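Local structure of uncharacterized protein, DUF633, LMOf2365_1472 (Listeria monocytogenes str. 4b F2365, 3GNL) at residues Leu142-Arg150 with Gly178-Phe189. The protein is uncharacterized but probably methylates N1 of an adenine in tRNA, using a Rossmann-like methyltransferase fold. Sequence-based numbering, arbitrary orientation.
Sequences LITSEAILR and GPCLLKEQSAIF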
ATOM      1  N   LEU A 142       0.145   3.591  13.683  1.00 21.31           N
ATOM      2  CA  LEU A 142      -0.504   4.790  13.227  1.00 23.88           C
ATOM      3  C   LEU A 142      -0.264   5.043  11.737  1.00 24.18           C
ATOM      4  O   LEU A 142       0.851   4.873  11.237  1.00 23.25           O
ATOM      5  CB  LEU A 142      -0.015   5.984  14.053  1.00 25.62           C
ATOM      6  CG  LEU A 142      -0.742   7.296  14.181  1.00 29.80           C
ATOM      7  CD1 LEU A 142      -2.217   7.122  14.680  1.00 29.43           C
ATOM      8  CD2 LEU A 142       0.032   8.134  15.192  1.00 29.94           C
ATOM      9  N   ILE A 143      -1.296   5.470  11.011  1.00 21.73           N
ATOM     10  CA  ILE A 143      -1.101   6.028   9.686  1.00 21.28           C
ATOM     11  C   ILE A 143      -0.710   7.510   9.802  1.00 23.98           C
ATOM     12  O   ILE A 143      -1.437   8.344  10.387  1.00 24.92           O
ATOM     13  CB  ILE A 143      -2.397   5.843   8.839  1.00 20.44           C
ATOM     14  CG1 ILE A 143      -2.674   4.349   8.705  1.00 19.30           C
ATOM     15  CG2 ILE A 143      -2.272   6.511   7.434  1.00 21.77           C
ATOM     16  CD1 ILE A 143      -4.181   4.024   8.249  1.00 21.76           C
ATOM     17  N   THR A 144       0.488   7.847   9.300  1.00 23.15           N
ATOM     18  CA  THR A 144       1.001   9.196   9.412  1.00 23.65           C
ATOM     19  C   THR A 144       0.949  10.024   8.162  1.00 22.61           C
ATOM     20  O   THR A 144       0.922  11.234   8.233  1.00 23.30           O
ATOM     21  CB  THR A 144       2.446   9.168   9.898  1.00 25.00           C
ATOM     22  OG1 THR A 144       3.198   8.353   9.008  1.00 25.65           O
ATOM     23  CG2 THR A 144       2.490   8.509  11.281  1.00 26.49           C
ATOM     24  N   SER A 145       0.877   9.369   6.997  1.00 20.47           N
ATOM     25  CA  SER A 145       0.744  10.064   5.732  1.00 21.52           C
ATOM     26  C   SER A 145       0.010   9.110   4.802  1.00 17.63           C
ATOM     27  O   SER A 145       0.090   7.904   4.971  1.00 19.71           O
ATOM     28  CB  SER A 145       2.104  10.357   5.082  1.00 22.12           C
ATOM     29  OG  SER A 145       2.836  11.381   5.764  1.00 24.60           O
ATOM     30  N   GLU A 146      -0.711   9.727   3.846  1.00 19.34           N
ATOM     31  CA  GLU A 146      -1.262   8.966   2.695  1.00 17.71           C
ATOM     32  C   GLU A 146      -1.274   9.831   1.478  1.00 18.70           C
ATOM     33  O   GLU A 146      -1.277  11.078   1.537  1.00 21.25           O
ATOM     34  CB  GLU A 146      -2.715   8.514   2.976  1.00 18.72           C
ATOM     35  CG  GLU A 146      -2.890   7.666   4.238  1.00 19.39           C
ATOM     36  CD  GLU A 146      -4.360   7.239   4.475  1.00 20.73           C
ATOM     37  OE1 GLU A 146      -5.183   8.169   4.730  1.00 20.63           O
ATOM     38  OE2 GLU A 146      -4.618   6.027   4.387  1.00 20.87           O
ATOM     39  N   ALA A 147      -1.302   9.147   0.341  1.00 18.66           N
ATOM     40  CA  ALA A 147      -1.415   9.811  -0.935  1.00 18.85           C
ATOM     41  C   ALA A 147      -2.326   8.998  -1.832  1.00 18.56           C
ATOM     42  O   ALA A 147      -2.428   7.781  -1.689  1.00 20.43           O
ATOM     43  CB  ALA A 147      -0.061  10.012  -1.604  1.00 19.68           C
ATOM     44  N   ILE A 148      -2.929   9.695  -2.775  1.00 20.04           N
ATOM     45  CA  ILE A 148      -3.744   9.055  -3.821  1.00 19.92           C
ATOM     46  C   ILE A 148      -3.338   9.702  -5.117  1.00 22.05           C
ATOM     47  O   ILE A 148      -3.202  10.930  -5.184  1.00 23.91           O
ATOM     48  CB  ILE A 148      -5.301   9.079  -3.515  1.00 20.48           C
ATOM     49  CG1 ILE A 148      -6.052   8.120  -4.430  1.00 22.09           C
ATOM     50  CG2 ILE A 148      -5.869  10.478  -3.428  1.00 22.79           C
ATOM     51  CD1 ILE A 148      -7.501   7.847  -4.011  1.00 22.78           C
ATOM     52  N   LEU A 149      -3.088   8.881  -6.139  1.00 21.54           N
ATOM     53  CA  LEU A 149      -2.667   9.446  -7.410  1.00 24.09           C
ATOM     54  C   LEU A 149      -3.260   8.633  -8.538  1.00 23.21           C
ATOM     55  O   LEU A 149      -3.750   7.500  -8.331  1.00 22.56           O
ATOM     56  CB  LEU A 149      -1.137   9.523  -7.494  1.00 25.92           C
ATOM     57  CG  LEU A 149      -0.329   8.229  -7.372  1.00 28.66           C
ATOM     58  CD1 LEU A 149       0.038   7.567  -8.719  1.00 29.83           C
ATOM     59  CD2 LEU A 149       0.948   8.517  -6.589  1.00 31.49           C
ATOM     60  N   ARG A 150      -3.240   9.205  -9.732  1.00 25.96           N
ATOM     61  CA  ARG A 150      -3.695   8.474 -10.913  1.00 27.62           C
ATOM     62  C   ARG A 150      -2.516   8.396 -11.892  1.00 28.17           C
ATOM     63  O   ARG A 150      -1.864   9.393 -12.169  1.00 29.70           O
ATOM     64  CB  ARG A 150      -4.933   9.166 -11.515  1.00 29.34           C
ATOM     65  CG  ARG A 150      -5.565   8.409 -12.712  1.00 31.94           C
ATOM     66  CD  ARG A 150      -6.979   8.833 -13.129  1.00 34.74           C
ATOM     67  NE  ARG A 150      -7.403  10.150 -12.649  1.00 39.07           N
ATOM     68  CZ  ARG A 150      -8.427  10.341 -11.813  1.00 39.61           C
ATOM     69  NH1 ARG A 150      -8.751  11.555 -11.420  1.00 39.97           N
ATOM     70  NH2 ARG A 150      -9.138   9.309 -11.381  1.00 40.86           N
ATOM     71  N   GLY A 178      -9.259   6.136   4.248  1.00 18.69           N
ATOM     72  CA  GLY A 178      -7.941   6.635   4.658  1.00 18.85           C
ATOM     73  C   GLY A 178      -8.114   7.858   5.526  1.00 19.25           C
ATOM     74  O   GLY A 178      -8.686   8.871   5.109  1.00 18.87           O
ATOM     75  N   PRO A 179      -7.526   7.840   6.737  1.00 19.98           N
ATOM     76  CA  PRO A 179      -7.690   9.013   7.595  1.00 19.81           C
ATOM     77  C   PRO A 179      -7.076  10.308   7.064  1.00 21.54           C
ATOM     78  O   PRO A 179      -7.626  11.368   7.292  1.00 23.74           O
ATOM     79  CB  PRO A 179      -7.027   8.579   8.923  1.00 21.14           C
ATOM     80  CG  PRO A 179      -5.974   7.582   8.458  1.00 20.69           C
ATOM     81  CD  PRO A 179      -6.679   6.795   7.324  1.00 20.57           C
ATOM     82  N   CYS A 180      -5.948  10.220   6.363  1.00 20.69           N
ATOM     83  CA  CYS A 180      -5.334  11.397   5.777  1.00 21.55           C
ATOM     84  C   CYS A 180      -6.039  11.778   4.498  1.00 20.94           C
ATOM     85  O   CYS A 180      -6.267  12.959   4.239  1.00 23.37           O
ATOM     86  CB  CYS A 180      -3.833  11.146   5.510  1.00 22.55           C
ATOM     87  SG  CYS A 180      -2.868  10.535   6.985  1.00 24.79           S
ATOM     88  N   LEU A 181      -6.397  10.772   3.695  1.00 21.20           N
ATOM     89  CA  LEU A 181      -7.035  11.042   2.424  1.00 19.89           C
ATOM     90  C   LEU A 181      -8.394  11.701   2.611  1.00 21.22           C
ATOM     91  O   LEU A 181      -8.797  12.583   1.834  1.00 21.39           O
ATOM     92  CB  LEU A 181      -7.217   9.750   1.608  1.00 18.66           C
ATOM     93  CG  LEU A 181      -5.903   9.036   1.208  1.00 17.29           C
ATOM     94  CD1 LEU A 181      -6.252   7.767   0.426  1.00 18.53           C
ATOM     95  CD2 LEU A 181      -4.965   9.900   0.400  1.00 20.89           C
ATOM     96  N   LEU A 182      -9.095  11.289   3.652  1.00 21.50           N
ATOM     97  CA  LEU A 182     -10.421  11.908   3.788  1.00 25.21           C
ATOM     98  C   LEU A 182     -10.392  13.337   4.354  1.00 28.79           C
ATOM     99  O   LEU A 182     -11.336  14.075   4.149  1.00 28.47           O
ATOM    100  CB  LEU A 182     -11.406  10.986   4.507  1.00 26.93           C
ATOM    101  CG  LEU A 182     -11.235  10.760   5.989  1.00 27.18           C
ATOM    102  CD1 LEU A 182     -11.926  11.895   6.790  1.00 29.11           C
ATOM    103  CD2 LEU A 182     -11.870   9.419   6.318  1.00 25.65           C
ATOM    104  N   LYS A 183      -9.322  13.708   5.052  1.00 28.47           N
ATOM    105  CA  LYS A 183      -9.097  15.114   5.431  1.00 30.79           C
ATOM    106  C   LYS A 183      -8.734  15.992   4.220  1.00 30.01           C
ATOM    107  O   LYS A 183      -9.225  17.109   4.063  1.00 32.04           O
ATOM    108  CB  LYS A 183      -8.026  15.244   6.520  1.00 32.96           C
ATOM    109  CG  LYS A 183      -8.407  14.714   7.899  1.00 36.41           C
ATOM    110  CD  LYS A 183      -7.570  15.439   8.965  1.00 39.44           C
ATOM    111  CE  LYS A 183      -7.194  14.533  10.135  1.00 40.55           C
ATOM    112  NZ  LYS A 183      -5.845  14.899  10.681  1.00 42.56           N
ATOM    113  N   GLU A 184      -7.878  15.457   3.362  1.00 27.71           N
ATOM    114  CA  GLU A 184      -7.377  16.142   2.191  1.00 28.13           C
ATOM    115  C   GLU A 184      -8.470  16.375   1.139  1.00 26.52           C
ATOM    116  O   GLU A 184      -8.530  17.449   0.538  1.00 28.16           O
ATOM    117  CB  GLU A 184      -6.249  15.320   1.601  1.00 28.64           C
ATOM    118  CG  GLU A 184      -5.624  15.960   0.384  1.00 29.35           C
ATOM    119  CD  GLU A 184      -4.669  15.039  -0.414  1.00 31.64           C
ATOM    120  OE1 GLU A 184      -4.764  13.765  -0.370  1.00 29.73           O
ATOM    121  OE2 GLU A 184      -3.808  15.626  -1.127  1.00 35.51           O
ATOM    122  N   GLN A 185      -9.316  15.353   0.914  1.00 25.11           N
ATOM    123  CA  GLN A 185     -10.365  15.432  -0.105  1.00 27.29           C
ATOM    124  C   GLN A 185      -9.825  15.962  -1.451  1.00 24.38           C
ATOM    125  O   GLN A 185     -10.391  16.908  -2.029  1.00 25.88           O
ATOM    126  CB  GLN A 185     -11.539  16.325   0.379  1.00 30.85           C
ATOM    127  CG  GLN A 185     -12.285  15.867   1.621  1.00 32.52           C
ATOM    128  CD  GLN A 185     -13.321  14.790   1.315  1.00 32.77           C
ATOM    129  OE1 GLN A 185     -13.789  14.668   0.178  1.00 34.04           O
ATOM    130  NE2 GLN A 185     -13.701  14.031   2.327  1.00 32.55           N
ATOM    131  N   SER A 186      -8.758  15.371  -1.992  1.00 21.46           N
ATOM    132  CA  SER A 186      -8.251  15.819  -3.284  1.00 21.58           C
ATOM    133  C   SER A 186      -9.229  15.544  -4.430  1.00 22.37           C
ATOM    134  O   SER A 186     -10.196  14.785  -4.258  1.00 21.46           O
ATOM    135  CB  SER A 186      -6.937  15.136  -3.571  1.00 22.05           C
ATOM    136  OG  SER A 186      -7.186  13.806  -3.993  1.00 23.02           O
ATOM    137  N   ALA A 187      -9.004  16.148  -5.590  1.00 22.70           N
ATOM    138  CA  ALA A 187      -9.910  15.966  -6.710  1.00 23.27           C
ATOM    139  C   ALA A 187      -9.903  14.498  -7.145  1.00 21.77           C
ATOM    140  O   ALA A 187     -10.937  14.003  -7.571  1.00 22.85           O
ATOM    141  CB  ALA A 187      -9.464  16.859  -7.871  1.00 26.16           C
ATOM    142  N   ILE A 188      -8.746  13.828  -7.058  1.00 21.90           N
ATOM    143  CA  ILE A 188      -8.678  12.409  -7.420  1.00 18.77           C
ATOM    144  C   ILE A 188      -9.466  11.553  -6.420  1.00 18.12           C
ATOM    145  O   ILE A 188     -10.197  10.636  -6.808  1.00 18.92           O
ATOM    146  CB  ILE A 188      -7.208  11.951  -7.556  1.00 20.59           C
ATOM    147  CG1 ILE A 188      -6.550  12.615  -8.812  1.00 22.76           C
ATOM    148  CG2 ILE A 188      -7.087  10.425  -7.619  1.00 21.90           C
ATOM    149  CD1 ILE A 188      -5.014  12.590  -8.783  1.00 23.75           C
ATOM    150  N   PHE A 189      -9.316  11.850  -5.146  1.00 18.69           N
ATOM    151  CA  PHE A 189     -10.101  11.179  -4.123  1.00 18.25           C
ATOM    152  C   PHE A 189     -11.597  11.310  -4.402  1.00 17.83           C
ATOM    153  O   PHE A 189     -12.318  10.297  -4.392  1.00 17.89           O
ATOM    154  CB  PHE A 189      -9.759  11.756  -2.750  1.00 18.18           C
ATOM    155  CG  PHE A 189     -10.579  11.171  -1.616  1.00 16.61           C
ATOM    156  CD1 PHE A 189     -10.128  10.067  -0.923  1.00 17.32           C
ATOM    157  CD2 PHE A 189     -11.788  11.781  -1.226  1.00 18.99           C
ATOM    158  CE1 PHE A 189     -10.872   9.533   0.148  1.00 16.70           C
ATOM    159  CE2 PHE A 189     -12.536  11.245  -0.179  1.00 17.77           C
ATOM    160  CZ  PHE A 189     -12.091  10.125   0.514  1.00 17.45           C
TER
HETATM  161  O   HOH W   1      -3.578  12.802   1.961  1.00 30.72           O
HETATM  162  O   HOH W   2      -3.009  12.564  -2.196  1.00 27.61           O
HETATM  163  O   HOH W   3      -4.439  13.245  -4.781  1.00 29.99           O
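At the edge of the Rossmann-like methyltransferase sheet, a carboxylate of the outermost strand 141-151 accepts two backbone N-H groups of segment 178-189: Glu146 OE1 takes one from Cys180 N at 2.7 Å and one from Leu181 N at 3.1 Å. The two N-H groups arrive from opposite faces of the carboxylate plane, both on the anti side of OE1, and the Leu181 bond is the straighter (159° against 135°). With CG beside its own backbone N (chi1 -57°) and the chain extended beyond it, Glu146 runs alongside both residues, its CG near Cys180 CB and its CB 3.7 Å from Leu181 CG. OE2 forms a salt bridge with Arg133 of helix 129-139. On one flank the Ile143 side chain crosses that of Pro179 at about a right angle, its CD1 3.8 Å from Pro179 CD; on the other, Ile148 CG2 lies 4.0 Å from Leu181 CD2 and 3.6 Å from Ser186 OG, the N-cap of the next helix. Farther along, Ile188 CG2 sits over one face of the Arg150 guanidinium, toward its rim. Water bridges link Glu184 OE1 to Glu146 O and Ile148 N, and Ser186 OG to Ile148 O. The edge strand's polar backbone is thus partly satisfied through water, while the two donated N-H groups and Arg133 would favour a negatively charged Glu146.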